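Local coordinates for protein galactonate dehydratase (Zobellia galactanivorans, PDB 5OLC) that is an enzyme of the mandelate racemase/muconate lactonizing enzyme family, in the enolase superfamily, built from a capping domain and a beta/alpha-barrel domain, at residues I137-T142 / M336-T341; A314-V319 / G359-P364; L351-L356 / G370-M375. One frame throughout, in Å; residues are numbered along the deposited sequence.

Interaction 1 of 3, residues I137-T142 / M336-T341; sequences IEPYAT and MELDRT
The backbone N of Tyr-140 donates to Met-336 O at 3.1 Å, an almost straight bond with an N-H...O angle of 163°. Tyr-140 O in turn accepts from Leu-338 N at 3.2 Å, so both polar backbone atoms of the tyrosine are spent on the two residues that flank its partner, Glu-337. Tyr-140 and Glu-337 are a parallel pair, and the register runs on through Ala-141 with Leu-338 and Thr-142 with Asp-339. CG of the tyrosine lies between the backbone N and the carbonyl carbon (chi1 59°), and one ring face lies against Glu-337 CA, 4.0 Å from the centroid, a CH-pi contact. The flat phenol suits this place, since it covers backbone while its hydroxyl, beside Glu-337 CB, is weakly hydrogen-bonded to Gln-275 NE2. Strand 136-142 and strand 337-339 are the first and last of the parallel strands of the enolase-type barrel, and their pairing closes it. Tyr-140, Thr-142, Glu-337 and Asp-339 share the face that looks into the barrel, where Trp-226 meets the tyrosine ring edge-to-face. Glu-337, extended beyond CG, crosses Thr-142 at about a right angle, its CG 3.6 Å from Thr-142 CG2; its carboxylate, otherwise costly to bury, is paired through OE1 with Lys-172. Asp-339 OD1 accepts from Thr-341 OG1 at 2.7 Å on the syn side, somewhat out of the carboxylate plane, and OD2 is salt-bridged to Arg-37. Leu-338, on the face it shares with Ala-141, lies side by side with Pro-139, pointing the same way, with Pro-139 CB 3.8 Å from Leu-338 CB. Nearby, the side chains of Ile-137 and Met-336 cross at about a right angle, CD1 of the isoleucine reaching Met-336 CG at 3.5 Å, and helix 309-321 covers both through Val-319.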
loop_
_atom_site.group_PDB
_atom_site.type_symbol
_atom_site.label_atom_id
_atom_site.label_comp_id
_atom_site.label_asym_id
_atom_site.label_seq_id
_atom_site.Cartn_x
_atom_site.Cartn_y
_atom_site.Cartn_z
ATOM N N ILE A 137 -21.000 -15.533 -33.347
ATOM C CA ILE A 137 -19.839 -15.726 -32.485
ATOM C C ILE A 137 -18.929 -16.790 -33.161
ATOM O O ILE A 137 -19.449 -17.680 -33.826
ATOM C CB ILE A 137 -20.190 -15.969 -30.965
ATOM C CG1 ILE A 137 -19.868 -17.363 -30.492
ATOM C CG2 ILE A 137 -21.616 -15.611 -30.568
ATOM C CD1 ILE A 137 -18.636 -17.400 -29.767
ATOM N N GLU A 138 -17.597 -16.652 -33.065
ATOM C CA GLU A 138 -16.652 -17.581 -33.692
ATOM C C GLU A 138 -15.924 -18.417 -32.616
ATOM O O GLU A 138 -14.930 -17.961 -32.046
ATOM C CB GLU A 138 -15.697 -16.878 -34.694
ATOM C CG GLU A 138 -14.895 -15.699 -34.163
ATOM C CD GLU A 138 -13.745 -15.262 -35.049
ATOM O OE1 GLU A 138 -12.686 -14.888 -34.494
ATOM O OE2 GLU A 138 -13.897 -15.291 -36.293
ATOM N N PRO A 139 -16.440 -19.618 -32.270
ATOM C CA PRO A 139 -15.810 -20.384 -31.179
ATOM C C PRO A 139 -14.487 -21.048 -31.539
ATOM O O PRO A 139 -14.138 -21.134 -32.722
ATOM C CB PRO A 139 -16.889 -21.401 -30.794
ATOM C CG PRO A 139 -17.658 -21.612 -32.035
ATOM C CD PRO A 139 -17.621 -20.320 -32.812
ATOM N N TYR A 140 -13.744 -21.496 -30.513
ATOM C CA TYR A 140 -12.481 -22.198 -30.707
ATOM C C TYR A 140 -12.644 -23.696 -30.456
ATOM O O TYR A 140 -13.506 -24.112 -29.663
ATOM C CB TYR A 140 -11.327 -21.586 -29.895
ATOM C CG TYR A 140 -11.529 -21.550 -28.392
ATOM C CD1 TYR A 140 -12.141 -20.461 -27.777
ATOM C CD2 TYR A 140 -11.004 -22.547 -27.573
ATOM C CE1 TYR A 140 -12.296 -20.404 -26.390
ATOM C CE2 TYR A 140 -11.149 -22.498 -26.184
ATOM C CZ TYR A 140 -11.799 -21.425 -25.596
ATOM O OH TYR A 140 -11.948 -21.358 -24.230
ATOM N N ALA A 141 -11.843 -24.502 -31.172
ATOM C CA ALA A 141 -11.868 -25.951 -31.075
ATOM C C ALA A 141 -10.853 -26.435 -30.028
ATOM O O ALA A 141 -9.669 -26.120 -30.153
ATOM C CB ALA A 141 -11.561 -26.558 -32.436
ATOM N N THR A 142 -11.312 -27.194 -29.002
ATOM C CA THR A 142 -10.434 -27.751 -27.963
ATOM C C THR A 142 -10.048 -29.206 -28.314
ATOM O O THR A 142 -10.934 -30.026 -28.581
ATOM C CB THR A 142 -11.037 -27.594 -26.554
ATOM O OG1 THR A 142 -12.257 -28.321 -26.461
ATOM C CG2 THR A 142 -11.258 -26.154 -26.160
ATOM N N MET A 336 -15.924 -18.480 -27.783
ATOM C CA MET A 336 -16.381 -19.293 -26.657
ATOM C C MET A 336 -15.793 -20.697 -26.764
ATOM O O MET A 336 -15.326 -21.079 -27.844
ATOM C CB MET A 336 -17.910 -19.326 -26.566
ATOM C CG MET A 336 -18.564 -20.196 -27.609
ATOM S SD MET A 336 -20.310 -20.404 -27.297
ATOM C CE MET A 336 -20.657 -21.593 -28.466
ATOM N N GLU A 337 -15.809 -21.463 -25.658
ATOM C CA GLU A 337 -15.245 -22.810 -25.659
ATOM C C GLU A 337 -16.170 -23.842 -26.299
ATOM O O GLU A 337 -17.216 -24.184 -25.740
ATOM C CB GLU A 337 -14.791 -23.249 -24.249
ATOM C CG GLU A 337 -13.857 -24.451 -24.262
ATOM C CD GLU A 337 -13.054 -24.729 -23.006
ATOM O OE1 GLU A 337 -12.675 -23.763 -22.301
ATOM O OE2 GLU A 337 -12.729 -25.916 -22.776
ATOM N N LEU A 338 -15.748 -24.365 -27.459
ATOM C CA LEU A 338 -16.490 -25.402 -28.158
ATOM C C LEU A 338 -15.706 -26.718 -28.129
ATOM O O LEU A 338 -14.803 -26.912 -28.953
ATOM C CB LEU A 338 -16.822 -24.961 -29.596
ATOM C CG LEU A 338 -17.905 -25.757 -30.335
ATOM C CD1 LEU A 338 -19.306 -25.462 -29.790
ATOM C CD2 LEU A 338 -17.871 -25.451 -31.798
ATOM N N ASP A 339 -16.033 -27.603 -27.150
ATOM C CA ASP A 339 -15.407 -28.922 -26.977
ATOM C C ASP A 339 -15.607 -29.776 -28.226
ATOM O O ASP A 339 -16.747 -30.076 -28.582
ATOM C CB ASP A 339 -15.959 -29.642 -25.726
ATOM C CG ASP A 339 -15.347 -31.008 -25.433
ATOM O OD1 ASP A 339 -14.128 -31.175 -25.659
ATOM O OD2 ASP A 339 -16.082 -31.898 -24.947
ATOM N N ARG A 340 -14.512 -30.123 -28.921
ATOM C CA ARG A 340 -14.612 -30.913 -30.156
ATOM C C ARG A 340 -14.149 -32.384 -29.993
ATOM O O ARG A 340 -14.048 -33.123 -30.981
ATOM C CB ARG A 340 -13.891 -30.214 -31.331
ATOM C CG ARG A 340 -14.446 -28.842 -31.753
ATOM C CD ARG A 340 -15.968 -28.718 -31.776
ATOM N NE ARG A 340 -16.609 -29.583 -32.766
ATOM C CZ ARG A 340 -17.840 -30.072 -32.649
ATOM N NH1 ARG A 340 -18.572 -29.800 -31.575
ATOM N NH2 ARG A 340 -18.341 -30.852 -33.595
ATOM N N THR A 341 -13.925 -32.811 -28.735
ATOM C CA THR A 341 -13.504 -34.171 -28.387
ATOM C C THR A 341 -14.671 -35.165 -28.560
ATOM O O THR A 341 -15.782 -34.770 -28.943
ATOM C CB THR A 341 -12.921 -34.208 -26.950
ATOM O OG1 THR A 341 -13.935 -33.862 -26.007
ATOM C CG2 THR A 341 -11.693 -33.310 -26.777
#

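Interaction 2 of 3, residues A314-V319 / G359-P364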
loop_
_atom_site.group_PDB
_atom_site.type_symbol
_atom_site.label_atom_id
_atom_site.label_comp_id
_atom_site.label_asym_id
_atom_site.label_seq_id
_atom_site.Cartn_x
_atom_site.Cartn_y
_atom_site.Cartn_z
ATOM N N ALA A 314 -25.973 -22.139 -22.786
ATOM C CA ALA A 314 -25.849 -21.091 -21.777
ATOM C C ALA A 314 -24.714 -20.107 -22.151
ATOM O O ALA A 314 -24.902 -18.888 -22.032
ATOM C CB ALA A 314 -25.605 -21.715 -20.412
ATOM N N ALA A 315 -23.572 -20.636 -22.671
ATOM C CA ALA A 315 -22.451 -19.820 -23.146
ATOM C C ALA A 315 -22.820 -19.097 -24.425
ATOM O O ALA A 315 -22.510 -17.920 -24.534
ATOM C CB ALA A 315 -21.211 -20.660 -23.351
ATOM N N VAL A 316 -23.525 -19.757 -25.361
ATOM C CA VAL A 316 -23.969 -19.112 -26.612
ATOM C C VAL A 316 -24.750 -17.850 -26.250
ATOM O O VAL A 316 -24.438 -16.767 -26.741
ATOM C CB VAL A 316 -24.834 -20.017 -27.540
ATOM C CG1 VAL A 316 -25.101 -19.324 -28.868
ATOM C CG2 VAL A 316 -24.204 -21.383 -27.768
ATOM N N HIS A 317 -25.726 -17.999 -25.351
ATOM C CA HIS A 317 -26.569 -16.912 -24.898
ATOM C C HIS A 317 -25.826 -15.905 -24.037
ATOM O O HIS A 317 -26.155 -14.728 -24.100
ATOM C CB HIS A 317 -27.829 -17.453 -24.228
ATOM C CG HIS A 317 -28.767 -18.039 -25.237
ATOM N ND1 HIS A 317 -29.808 -17.295 -25.767
ATOM C CD2 HIS A 317 -28.711 -19.229 -25.884
ATOM C CE1 HIS A 317 -30.390 -18.079 -26.668
ATOM N NE2 HIS A 317 -29.764 -19.251 -26.774
ATOM N N LEU A 318 -24.782 -16.327 -23.294
ATOM C CA LEU A 318 -24.021 -15.355 -22.496
ATOM C C LEU A 318 -23.091 -14.496 -23.359
ATOM O O LEU A 318 -23.157 -13.268 -23.229
ATOM C CB LEU A 318 -23.283 -15.973 -21.313
ATOM C CG LEU A 318 -22.740 -14.931 -20.338
ATOM C CD1 LEU A 318 -23.422 -15.004 -18.982
ATOM C CD2 LEU A 318 -21.226 -14.993 -20.265
ATOM N N VAL A 319 -22.262 -15.105 -24.256
ATOM C CA VAL A 319 -21.359 -14.310 -25.112
ATOM C C VAL A 319 -22.183 -13.426 -26.101
ATOM O O VAL A 319 -21.725 -12.339 -26.474
ATOM C CB VAL A 319 -20.172 -15.063 -25.794
ATOM C CG1 VAL A 319 -19.823 -16.372 -25.086
ATOM C CG2 VAL A 319 -20.372 -15.269 -27.286
ATOM N N GLY A 359 -16.466 -21.936 -39.210
ATOM C CA GLY A 359 -15.989 -21.294 -37.989
ATOM C C GLY A 359 -16.952 -20.380 -37.261
ATOM O O GLY A 359 -16.684 -20.013 -36.113
ATOM N N HIS A 360 -18.061 -19.988 -37.911
ATOM C CA HIS A 360 -19.036 -19.081 -37.317
ATOM C C HIS A 360 -20.268 -19.798 -36.812
ATOM O O HIS A 360 -20.864 -20.603 -37.530
ATOM C CB HIS A 360 -19.416 -17.924 -38.269
ATOM C CG HIS A 360 -18.268 -17.053 -38.708
ATOM N ND1 HIS A 360 -17.211 -16.749 -37.857
ATOM C CD2 HIS A 360 -18.067 -16.421 -39.890
ATOM C CE1 HIS A 360 -16.398 -15.971 -38.556
ATOM N NE2 HIS A 360 -16.871 -15.744 -39.782
ATOM N N LEU A 361 -20.634 -19.493 -35.561
ATOM C CA LEU A 361 -21.781 -20.002 -34.817
ATOM C C LEU A 361 -22.828 -18.902 -34.815
ATOM O O LEU A 361 -22.473 -17.727 -34.753
ATOM C CB LEU A 361 -21.350 -20.324 -33.380
ATOM C CG LEU A 361 -22.239 -21.267 -32.604
ATOM C CD1 LEU A 361 -21.441 -22.360 -31.990
ATOM C CD2 LEU A 361 -23.003 -20.530 -31.555
ATOM N N GLU A 362 -24.112 -19.276 -34.908
ATOM C CA GLU A 362 -25.207 -18.319 -34.974
ATOM C C GLU A 362 -26.143 -18.504 -33.803
ATOM O O GLU A 362 -26.714 -19.585 -33.620
ATOM C CB GLU A 362 -25.949 -18.486 -36.303
ATOM C CG GLU A 362 -26.926 -17.380 -36.670
ATOM C CD GLU A 362 -27.588 -17.639 -38.013
ATOM O OE1 GLU A 362 -26.866 -17.693 -39.040
ATOM O OE2 GLU A 362 -28.821 -17.870 -38.026
ATOM N N VAL A 363 -26.295 -17.436 -33.011
ATOM C CA VAL A 363 -27.133 -17.401 -31.813
ATOM C C VAL A 363 -28.582 -17.742 -32.193
ATOM O O VAL A 363 -29.094 -17.152 -33.144
ATOM C CB VAL A 363 -27.014 -16.033 -31.065
ATOM C CG1 VAL A 363 -27.820 -16.014 -29.761
ATOM C CG2 VAL A 363 -25.553 -15.670 -30.795
ATOM N N PRO A 364 -29.237 -18.714 -31.508
ATOM C CA PRO A 364 -30.635 -19.031 -31.846
ATOM C C PRO A 364 -31.646 -18.006 -31.294
ATOM O O PRO A 364 -31.377 -17.322 -30.304
ATOM C CB PRO A 364 -30.830 -20.431 -31.251
ATOM C CG PRO A 364 -29.938 -20.446 -30.071
ATOM C CD PRO A 364 -28.768 -19.533 -30.369
#
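Val-316 directs its CB from helix 309-321 toward Leu-361, Val-363 and Pro-364, and its two methyls divide the work. CG1, anti to the backbone N (chi1 -173°), meets all three: Leu-361 CD2 at 3.6 Å, Pro-364 CD at 4.0 Å and Val-363 CG2 at 4.2 Å. CG2 reaches the same Leu-361 CD2, at 4.1 Å, so that the leucine methyl touches both tips of the valine. A short, branched side chain suits this place, presenting two methyls close to the helix surface. One residue on, the His-317 ring approaches the proline obliquely, with NE2 3.5 Å from Pro-364 CG. Its polar ends have partners outside the pair: ND1 is hydrogen-bonded to Ser-126 N, and NE2 weakly to Leu-369 O. With ND1 accepting from a backbone N-H, the proton of a neutral ring would be expected on NE2. Ile-354 adds to the apolar cluster, touching Val-316, Leu-361 and Pro-364. The arrangement is that of an outer helix of a beta/alpha barrel: helix 309-321, which precedes the closing strand 337-339, is covered here by Leu-361 of strand 360-362, itself antiparallel to the first barrel strand, 136-142, and by Val-363 and Pro-364 just after it.

Interaction 3 of 3, residues L351-L356 / G370-M375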
loop_
_atom_site.group_PDB
_atom_site.type_symbol
_atom_site.label_atom_id
_atom_site.label_comp_id
_atom_site.label_asym_id
_atom_site.label_seq_id
_atom_site.Cartn_x
_atom_site.Cartn_y
_atom_site.Cartn_z
ATOM N N LEU A 351 -29.984 -32.333 -27.477
ATOM C CA LEU A 351 -30.437 -31.854 -28.766
ATOM C C LEU A 351 -30.384 -30.324 -28.831
ATOM O O LEU A 351 -31.084 -29.632 -28.082
ATOM C CB LEU A 351 -31.881 -32.334 -29.006
ATOM C CG LEU A 351 -32.153 -33.816 -28.820
ATOM C CD1 LEU A 351 -33.524 -34.035 -28.236
ATOM C CD2 LEU A 351 -31.951 -34.583 -30.124
ATOM N N HIS A 352 -29.555 -29.808 -29.745
ATOM C CA HIS A 352 -29.392 -28.381 -29.965
ATOM C C HIS A 352 -30.049 -27.943 -31.289
ATOM O O HIS A 352 -30.217 -28.753 -32.203
ATOM C CB HIS A 352 -27.900 -28.003 -29.925
ATOM C CG HIS A 352 -27.084 -28.525 -31.072
ATOM N ND1 HIS A 352 -26.822 -27.747 -32.183
ATOM C CD2 HIS A 352 -26.463 -29.716 -31.222
ATOM C CE1 HIS A 352 -26.056 -28.483 -32.969
ATOM N NE2 HIS A 352 -25.818 -29.677 -32.436
ATOM N N LYS A 353 -30.414 -26.661 -31.378
ATOM C CA LYS A 353 -31.010 -26.067 -32.574
ATOM C C LYS A 353 -29.970 -25.196 -33.328
ATOM O O LYS A 353 -30.110 -24.970 -34.535
ATOM C CB LYS A 353 -32.242 -25.213 -32.184
ATOM C CG LYS A 353 -33.580 -25.972 -32.161
ATOM C CD LYS A 353 -33.839 -26.742 -30.851
ATOM C CE LYS A 353 -35.228 -26.509 -30.304
ATOM N NZ LYS A 353 -35.552 -27.458 -29.213
ATOM N N ILE A 354 -28.925 -24.732 -32.600
ATOM C CA ILE A 354 -27.853 -23.832 -33.051
ATOM C C ILE A 354 -27.137 -24.355 -34.334
ATOM O O ILE A 354 -27.050 -25.565 -34.562
ATOM C CB ILE A 354 -26.868 -23.468 -31.880
ATOM C CG1 ILE A 354 -25.755 -24.503 -31.680
ATOM C CG2 ILE A 354 -27.618 -23.207 -30.553
ATOM C CD1 ILE A 354 -24.573 -23.987 -30.907
ATOM N N LYS A 355 -26.669 -23.415 -35.173
ATOM C CA LYS A 355 -26.025 -23.695 -36.454
ATOM C C LYS A 355 -24.580 -23.208 -36.534
ATOM O O LYS A 355 -24.298 -22.052 -36.220
ATOM C CB LYS A 355 -26.842 -23.066 -37.592
ATOM N N LEU A 356 -23.674 -24.083 -37.004
ATOM C CA LEU A 356 -22.254 -23.762 -37.174
ATOM C C LEU A 356 -21.758 -24.115 -38.570
ATOM O O LEU A 356 -21.707 -25.294 -38.926
ATOM C CB LEU A 356 -21.378 -24.445 -36.104
ATOM C CG LEU A 356 -19.887 -24.083 -36.156
ATOM C CD1 LEU A 356 -19.379 -23.672 -34.806
ATOM C CD2 LEU A 356 -19.044 -25.215 -36.746
ATOM N N GLY A 370 -32.694 -23.115 -26.105
ATOM C CA GLY A 370 -32.865 -23.709 -27.426
ATOM C C GLY A 370 -32.353 -25.121 -27.460
ATOM O O GLY A 370 -31.767 -25.550 -28.460
ATOM N N VAL A 371 -32.576 -25.837 -26.335
ATOM C CA VAL A 371 -32.145 -27.221 -26.131
ATOM C C VAL A 371 -33.203 -28.128 -25.529
ATOM O O VAL A 371 -34.022 -27.708 -24.689
ATOM C CB VAL A 371 -30.830 -27.383 -25.328
ATOM C CG1 VAL A 371 -29.615 -27.158 -26.208
ATOM C CG2 VAL A 371 -30.810 -26.536 -24.056
ATOM N N ASP A 372 -33.087 -29.418 -25.915
ATOM C CA ASP A 372 -33.886 -30.528 -25.433
ATOM C C ASP A 372 -33.023 -31.759 -25.162
ATOM O O ASP A 372 -31.865 -31.818 -25.593
ATOM C CB ASP A 372 -35.043 -30.843 -26.390
ATOM C CG ASP A 372 -36.392 -30.734 -25.710
ATOM O OD1 ASP A 372 -36.487 -31.098 -24.508
ATOM O OD2 ASP A 372 -37.356 -30.282 -26.374
ATOM N N VAL A 373 -33.586 -32.720 -24.407
ATOM C CA VAL A 373 -32.935 -33.980 -24.064
ATOM C C VAL A 373 -33.739 -35.161 -24.661
ATOM O O VAL A 373 -34.946 -35.264 -24.412
ATOM C CB VAL A 373 -32.726 -34.106 -22.525
ATOM C CG1 VAL A 373 -32.406 -35.542 -22.099
ATOM C CG2 VAL A 373 -31.661 -33.130 -22.027
ATOM N N ASP A 374 -33.063 -36.033 -25.457
ATOM C CA ASP A 374 -33.641 -37.251 -26.034
ATOM C C ASP A 374 -33.804 -38.188 -24.834
ATOM O O ASP A 374 -32.807 -38.697 -24.313
ATOM C CB ASP A 374 -32.686 -37.858 -27.096
ATOM C CG ASP A 374 -33.196 -39.062 -27.883
ATOM O OD1 ASP A 374 -34.132 -39.736 -27.405
ATOM O OD2 ASP A 374 -32.627 -39.352 -28.960
ATOM N N MET A 375 -35.051 -38.355 -24.357
ATOM C CA MET A 375 -35.371 -39.128 -23.152
ATOM C C MET A 375 -35.062 -40.638 -23.251
ATOM O O MET A 375 -34.960 -41.302 -22.212
ATOM C CB MET A 375 -36.818 -38.872 -22.712
ATOM C CG MET A 375 -37.091 -37.411 -22.366
ATOM S SD MET A 375 -35.997 -36.703 -21.111
ATOM C CE MET A 375 -37.032 -36.842 -19.644
#
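Leu-351 and Asp-372 face each other as an antiparallel hydrogen-bonded pair, their side chains on the same face of the sheet. Leu-351 N gives a nearly straight bond to Asp-372 O at 2.7 Å, and Asp-372 N returns one to Leu-351 O at 3.0 Å. The leucine CG is anti to the carbonyl carbon (chi1 -51°), and CD1 lies over the neighbouring strand and the residue after it, 4.0 Å from Asp-372 CB and 3.5 Å from Asp-374 N, so an apolar branch covers backbone and the aliphatic roots of two acids. Those acids have polar work: Asp-374 is at the N-cap of helix 375-381, its OD1 weakly bonded to Asp-376 N, and Asp-372 OD1 is hydrogen-bonded to Tyr-51 OH. Strand 51-56, which carries that tyrosine, belongs to the capping domain, so strand 371-373 brings the C-terminal part of the chain back to it, as in other enolase superfamily members. His-352 and Val-371, a non-hydrogen-bonded pair, turn to the opposite face, toward helix 309-321; Val-371 CG1 lies 4.2 Å from His-352 CB, and Trp-309 stacks on the imidazole and touches the valine. Lys-353 lays its CD 3.4 Å from Gly-370 O. Its NZ stays 4.4 Å from Asp-372 OD2, beyond a salt bridge, where a weak attraction would be expected. The positive phi of Gly-370, 88°, favours glycine.

From the N terminus, the chain enters interaction 1 at 137-142 and travels round the barrel before 336-341 returns beside it, closing the longest of the three loops. Interaction 2 opens within that loop, at 314-319 of an outer helix, and closes beyond it at 359-364, so the two cross. Interaction 3 opens at 351-356, after interaction 1 has closed, and ends at 370-375, crossing interaction 2 as well. Strand 360-362 is the common piece: Leu-361 N probably bonds Ile-137 O, and Glu-362 N probably bonds Lys-355 O. Leu-356 also packs on Leu-338. Together they tie the barrel seam, through helix 309-321, to the capping domain.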